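Local coordinates for protein inner kinetochore subunit cnp3 (Schizosaccharomyces pombe, PDB 6O2D) that serves as an inner kinetochore adaptor that binds centromeric DNA and, in this cupin domain, forms a dimer, at residues B[69-74]-B[133-138]; B[89-94]-B[113-118]. One frame throughout, in Å; residues are numbered along the deposited sequence.

Contact 1. Residues B[69-74]-B[133-138]; sequences GVVEMP and VRLYYT
Six backbone hydrogen bonds join 69-73 to 133-138. They come in three reciprocal pairs, Gly69 with Tyr137, Val71 with Leu135 and Met73 with Val133. Tyr137 N donates to Gly69 O over 2.9 Å, from above the carbonyl plane. Leu135 N instead approaches Val71 O nearly along the C=O axis. Val133 N reaches Met73 O at 2.9 Å, on a lone pair. Between these pairs stand the non-hydrogen-bonded pairs Val70-Tyr136 and Glu72-Arg134. There, Val70 CA lies 3.2 Å from Leu135 O in a CA-H...O contact.

Glu72 and Arg134 add a long salt bridge, with OE1 of Glu72 4.0 Å from NH1 of Arg134. The carboxylate and guanidinium planes stand 89° apart, and no N-H points at the oxygen, so the attraction is of charge alone. The stronger partner of Glu72 is Lys55, bound through OE2. On the same face, Val70 CG2 sits at the guanidinium edge of Arg134. Tyr136 OH is hydrogen-bonded to Ser90 OG of the second subunit.

The two are inner strands of an antiparallel sheet of the cupin fold. The other face, with Gly69, Val71, Met73, Val133, Leu135 and Tyr137, is mostly buried. Here Gly69 and Tyr137 form a glycine-aromatic pair. Tyr137 CG lies between its backbone N and carbonyl carbon (chi1 77°), which lays the ring over the glycine backbone. Gly69 CA is 3.7 Å from the Tyr137 ring centroid, a CH-pi contact over the face. The lack of a side chain on Gly69 makes room for the ring. Val71 CG2 touches Tyr137 CD2 at 3.8 Å, the two side chains crossing at about a right angle. Further along, the selenomethionine Met73 bends at chi3 (-75°) and brings its CE to within 3.7 Å of Leu135 CD1.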
loop_
_atom_site.group_PDB
_atom_site.type_symbol
_atom_site.label_atom_id
_atom_site.label_comp_id
_atom_site.label_asym_id
_atom_site.label_seq_id
_atom_site.Cartn_x
_atom_site.Cartn_y
_atom_site.Cartn_z
ATOM N N GLY B 69 7.357 -0.342 -1.929
ATOM C CA GLY B 69 8.374 -1.167 -2.540
ATOM C C GLY B 69 8.137 -2.644 -2.313
ATOM O O GLY B 69 7.043 -3.065 -1.931
ATOM N N VAL B 70 9.192 -3.426 -2.553
ATOM C CA VAL B 70 9.145 -4.873 -2.411
ATOM C C VAL B 70 10.323 -5.328 -1.563
ATOM O O VAL B 70 11.441 -4.817 -1.700
ATOM C CB VAL B 70 9.142 -5.586 -3.787
ATOM C CG1 VAL B 70 10.261 -5.069 -4.681
ATOM C CG2 VAL B 70 9.235 -7.109 -3.629
ATOM N N VAL B 71 10.046 -6.271 -0.662
ATOM C CA VAL B 71 11.040 -6.943 0.164
ATOM C C VAL B 71 10.866 -8.440 -0.052
ATOM O O VAL B 71 9.733 -8.930 -0.126
ATOM C CB VAL B 71 10.892 -6.585 1.667
ATOM C CG1 VAL B 71 11.685 -7.549 2.557
ATOM C CG2 VAL B 71 11.295 -5.146 1.930
ATOM N N GLU B 72 11.996 -9.156 -0.167
ATOM C CA GLU B 72 12.048 -10.615 -0.205
ATOM C C GLU B 72 12.905 -11.124 0.946
ATOM O O GLU B 72 13.908 -10.501 1.294
ATOM C CB GLU B 72 12.652 -11.169 -1.500
ATOM C CG GLU B 72 12.657 -12.682 -1.513
ATOM C CD GLU B 72 13.370 -13.248 -2.674
ATOM O OE1 GLU B 72 13.117 -12.755 -3.793
ATOM O OE2 GLU B 72 14.203 -14.152 -2.462
HETATM N N MSE B 73 12.529 -12.265 1.515
HETATM C CA MSE B 73 13.311 -12.850 2.595
HETATM C C MSE B 73 13.658 -14.299 2.285
HETATM O O MSE B 73 12.772 -15.135 2.091
HETATM C CB MSE B 73 12.518 -12.745 3.887
HETATM C CG MSE B 73 12.480 -11.314 4.340
HETATM SE SE MSE B 73 11.725 -11.096 6.084
HETATM C CE MSE B 73 9.844 -11.348 5.666
ATOM N N PRO B 74 14.951 -14.594 2.223
ATOM C CA PRO B 74 15.385 -15.971 1.966
ATOM C C PRO B 74 14.947 -16.906 3.085
ATOM O O PRO B 74 14.415 -16.500 4.118
ATOM C CB PRO B 74 16.913 -15.855 1.890
ATOM C CG PRO B 74 17.191 -14.382 1.704
ATOM C CD PRO B 74 16.080 -13.662 2.378
ATOM N N VAL B 133 10.213 -15.563 0.904
ATOM C CA VAL B 133 9.003 -14.768 1.065
ATOM C C VAL B 133 9.230 -13.463 0.329
ATOM O O VAL B 133 10.346 -12.935 0.323
ATOM C CB VAL B 133 8.676 -14.513 2.547
ATOM C CG1 VAL B 133 7.548 -13.479 2.670
ATOM C CG2 VAL B 133 8.328 -15.826 3.243
ATOM N N ARG B 134 8.182 -12.949 -0.302
ATOM C CA ARG B 134 8.274 -11.741 -1.097
ATOM C C ARG B 134 7.097 -10.896 -0.614
ATOM O O ARG B 134 5.963 -11.398 -0.525
ATOM C CB ARG B 134 8.194 -12.052 -2.605
ATOM C CG ARG B 134 7.804 -10.859 -3.472
ATOM C CD ARG B 134 7.439 -11.193 -4.938
ATOM N NE ARG B 134 8.291 -12.147 -5.667
ATOM C CZ ARG B 134 9.558 -11.941 -6.014
ATOM N NH1 ARG B 134 10.189 -10.836 -5.639
ATOM N NH2 ARG B 134 10.212 -12.880 -6.685
ATOM N N LEU B 135 7.361 -9.627 -0.254
ATOM C CA LEU B 135 6.318 -8.755 0.281
ATOM C C LEU B 135 6.232 -7.455 -0.491
ATOM O O LEU B 135 7.248 -6.889 -0.891
ATOM C CB LEU B 135 6.552 -8.414 1.751
ATOM C CG LEU B 135 6.901 -9.472 2.783
ATOM C CD1 LEU B 135 7.721 -8.839 3.919
ATOM C CD2 LEU B 135 5.625 -10.107 3.293
ATOM N N TYR B 136 5.007 -6.953 -0.611
ATOM C CA TYR B 136 4.749 -5.594 -1.065
ATOM C C TYR B 136 4.527 -4.702 0.152
ATOM O O TYR B 136 3.606 -4.948 0.938
ATOM C CB TYR B 136 3.528 -5.565 -1.986
ATOM C CG TYR B 136 3.092 -4.173 -2.350
ATOM C CD1 TYR B 136 3.894 -3.369 -3.146
ATOM C CD2 TYR B 136 1.889 -3.656 -1.896
ATOM C CE1 TYR B 136 3.510 -2.100 -3.490
ATOM C CE2 TYR B 136 1.496 -2.374 -2.237
ATOM C CZ TYR B 136 2.314 -1.606 -3.033
ATOM O OH TYR B 136 1.946 -0.330 -3.376
ATOM N N TYR B 137 5.361 -3.677 0.317
ATOM C CA TYR B 137 5.254 -2.803 1.478
ATOM C C TYR B 137 4.876 -1.387 1.067
ATOM O O TYR B 137 5.209 -0.923 -0.028
ATOM C CB TYR B 137 6.562 -2.767 2.295
ATOM C CG TYR B 137 7.682 -1.916 1.714
ATOM C CD1 TYR B 137 7.745 -0.542 1.945
ATOM C CD2 TYR B 137 8.695 -2.493 0.957
ATOM C CE1 TYR B 137 8.766 0.235 1.410
ATOM C CE2 TYR B 137 9.731 -1.727 0.428
ATOM C CZ TYR B 137 9.757 -0.365 0.651
ATOM O OH TYR B 137 10.783 0.393 0.122
ATOM N N THR B 138 4.172 -0.707 1.966
ATOM C CA THR B 138 3.940 0.724 1.869
ATOM C C THR B 138 4.166 1.311 3.251
ATOM O O THR B 138 3.817 0.685 4.256
ATOM C CB THR B 138 2.518 1.053 1.368
ATOM O OG1 THR B 138 1.569 0.791 2.403
ATOM C CG2 THR B 138 2.150 0.199 0.147
#

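Contact 2. Residues B[89-94]-B[113-118]; sequences MSFCIL and GVFIVP
Strands 89-94 and 113-117 run antiparallel, their axes 4.6 Å apart at closest and 165° between directions, with five backbone hydrogen bonds.

Phe91 and Phe115 form a hydrogen-bonded pair, in which Phe91 N meets Phe115 O nearly along the C=O axis. Their side chains lie side by side, pointing the same way. Phe91 CG is anti to its carbonyl carbon. Phe115 CG sits between backbone N and carbonyl carbon (chi1 73°), so its ring leans in toward Phe91. The ring planes are 22° apart but slid past each other, with centroids 5.1 Å apart and little overlap. The nearest approach is Phe91 CD2 to Phe115 CZ, 3.4 Å. Phe115 also packs edge-to-face with Phe107 and touches Val100 and Val102 of the facing sheet. An alanine in place of Phe115 would probably loosen this inward packing, since it removes the ring that meets Phe91, Phe107 and the valines.

On the same face, the selenomethionine Met89 places CG 3.6 Å from Val117 CB. Val117 CG2 lies at the edge of the Phe91 ring. The opposite face carries Ser90, Cys92, Val114 and Ile116. Here Cys92 CB and SG both lie 3.6 Å from Val114 CG1. Val114 and Ile116 pack on Phe60 of the second subunit. Gly113, Val114 and Phe115 pair with a strand of that subunit, which carries the sheet across the interface. One face is thus a hydrophobic, aromatic-rich lining of the cupin interior, and the other a largely apolar surface for dimerization.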
loop_
_atom_site.group_PDB
_atom_site.type_symbol
_atom_site.label_atom_id
_atom_site.label_comp_id
_atom_site.label_asym_id
_atom_site.label_seq_id
_atom_site.Cartn_x
_atom_site.Cartn_y
_atom_site.Cartn_z
HETATM N N MSE B 89 3.200 1.312 8.742
HETATM C CA MSE B 89 3.670 0.308 7.798
HETATM C C MSE B 89 2.516 -0.534 7.311
HETATM O O MSE B 89 1.592 -0.819 8.072
HETATM C CB MSE B 89 4.719 -0.620 8.424
HETATM C CG MSE B 89 5.649 0.023 9.423
HETATM SE SE MSE B 89 7.197 0.790 8.547
HETATM C CE MSE B 89 7.983 -0.809 7.753
ATOM N N SER B 90 2.586 -0.937 6.042
ATOM C CA SER B 90 1.687 -1.924 5.467
ATOM C C SER B 90 2.510 -2.998 4.775
ATOM O O SER B 90 3.556 -2.710 4.186
ATOM C CB SER B 90 0.721 -1.290 4.461
ATOM O OG SER B 90 -0.504 -1.991 4.414
ATOM N N PHE B 91 2.059 -4.244 4.886
ATOM C CA PHE B 91 2.716 -5.365 4.231
ATOM C C PHE B 91 1.650 -6.247 3.612
ATOM O O PHE B 91 0.649 -6.553 4.268
ATOM C CB PHE B 91 3.572 -6.170 5.207
ATOM C CG PHE B 91 4.757 -5.417 5.721
ATOM C CD1 PHE B 91 5.916 -5.329 4.969
ATOM C CD2 PHE B 91 4.714 -4.790 6.951
ATOM C CE1 PHE B 91 7.010 -4.633 5.440
ATOM C CE2 PHE B 91 5.802 -4.095 7.419
ATOM C CZ PHE B 91 6.953 -4.018 6.661
ATOM N N CYS B 92 1.857 -6.646 2.356
ATOM C CA CYS B 92 1.031 -7.660 1.712
ATOM C C CYS B 92 1.926 -8.813 1.285
ATOM O O CYS B 92 2.912 -8.610 0.566
ATOM C CB CYS B 92 0.273 -7.090 0.510
ATOM S SG CYS B 92 -0.807 -8.329 -0.283
ATOM N N ILE B 93 1.564 -10.019 1.705
ATOM C CA ILE B 93 2.409 -11.193 1.537
ATOM C C ILE B 93 2.015 -11.858 0.230
ATOM O O ILE B 93 0.922 -12.418 0.115
ATOM C CB ILE B 93 2.274 -12.160 2.717
ATOM C CG1 ILE B 93 2.353 -11.372 4.021
ATOM C CG2 ILE B 93 3.333 -13.268 2.642
ATOM C CD1 ILE B 93 1.832 -12.101 5.190
ATOM N N LEU B 94 2.927 -11.832 -0.737
ATOM C CA LEU B 94 2.657 -12.406 -2.043
ATOM C C LEU B 94 3.023 -13.876 -2.124
ATOM O O LEU B 94 2.401 -14.607 -2.899
ATOM C CB LEU B 94 3.412 -11.627 -3.121
ATOM C CG LEU B 94 3.119 -10.126 -3.208
ATOM C CD1 LEU B 94 3.670 -9.577 -4.500
ATOM C CD2 LEU B 94 1.627 -9.833 -3.094
ATOM N N GLY B 113 -2.360 -12.435 2.911
ATOM C CA GLY B 113 -2.525 -11.848 4.225
ATOM C C GLY B 113 -1.875 -10.475 4.211
ATOM O O GLY B 113 -0.884 -10.256 3.515
ATOM N N VAL B 114 -2.470 -9.545 4.952
ATOM C CA VAL B 114 -1.921 -8.204 5.114
ATOM C C VAL B 114 -1.951 -7.832 6.589
ATOM O O VAL B 114 -2.870 -8.215 7.321
ATOM C CB VAL B 114 -2.678 -7.154 4.273
ATOM C CG1 VAL B 114 -2.501 -7.433 2.791
ATOM C CG2 VAL B 114 -4.152 -7.129 4.642
ATOM N N PHE B 115 -0.939 -7.095 7.028
ATOM C CA PHE B 115 -0.939 -6.550 8.371
ATOM C C PHE B 115 -0.344 -5.151 8.328
ATOM O O PHE B 115 0.384 -4.794 7.399
ATOM C CB PHE B 115 -0.194 -7.460 9.362
ATOM C CG PHE B 115 1.298 -7.442 9.215
ATOM C CD1 PHE B 115 1.923 -8.240 8.275
ATOM C CD2 PHE B 115 2.081 -6.650 10.037
ATOM C CE1 PHE B 115 3.299 -8.236 8.150
ATOM C CE2 PHE B 115 3.456 -6.644 9.915
ATOM C CZ PHE B 115 4.064 -7.439 8.975
ATOM N N ILE B 116 -0.704 -4.347 9.330
ATOM C CA ILE B 116 -0.214 -2.985 9.467
ATOM C C ILE B 116 0.593 -2.886 10.744
ATOM O O ILE B 116 0.312 -3.561 11.737
ATOM C CB ILE B 116 -1.347 -1.940 9.504
ATOM C CG1 ILE B 116 -2.372 -2.316 10.583
ATOM C CG2 ILE B 116 -1.969 -1.785 8.138
ATOM C CD1 ILE B 116 -3.265 -1.174 11.002
ATOM N N VAL B 117 1.592 -2.017 10.721
ATOM C CA VAL B 117 2.268 -1.622 11.946
ATOM C C VAL B 117 1.944 -0.151 12.152
ATOM O O VAL B 117 2.546 0.705 11.489
ATOM C CB VAL B 117 3.781 -1.865 11.863
ATOM C CG1 VAL B 117 4.444 -1.569 13.205
ATOM C CG2 VAL B 117 4.069 -3.286 11.400
ATOM N N PRO B 118 0.992 0.193 13.020
ATOM C CA PRO B 118 0.659 1.607 13.221
ATOM C C PRO B 118 1.865 2.382 13.723
ATOM O O PRO B 118 2.833 1.816 14.237
ATOM C CB PRO B 118 -0.455 1.573 14.274
ATOM C CG PRO B 118 -1.001 0.187 14.218
ATOM C CD PRO B 118 0.138 -0.700 13.819
#

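Contacts 1 and 2 lie in one antiparallel sheet, five-stranded within this chain, their centres about 10 Å apart. The order across it is 55-62, 66-73, 133-140, 88-95, 113-117. Strands 133-140 and 88-95 are neighbours and join the contacts: Tyr136 O to Cys92 N and Thr138 O to Ser90 N are probable hydrogen bonds at 2.8 Å and 2.7 Å. Leu135 packs on Ile93 across the same boundary. Along the chain, 69-74 comes first and 133-138 last, with 58 residues and both segments of contact 2 between them, so contact 1 brings distant parts of the cupin domain together. Both contacts also touch the second subunit, making this sheet part of the dimer interface.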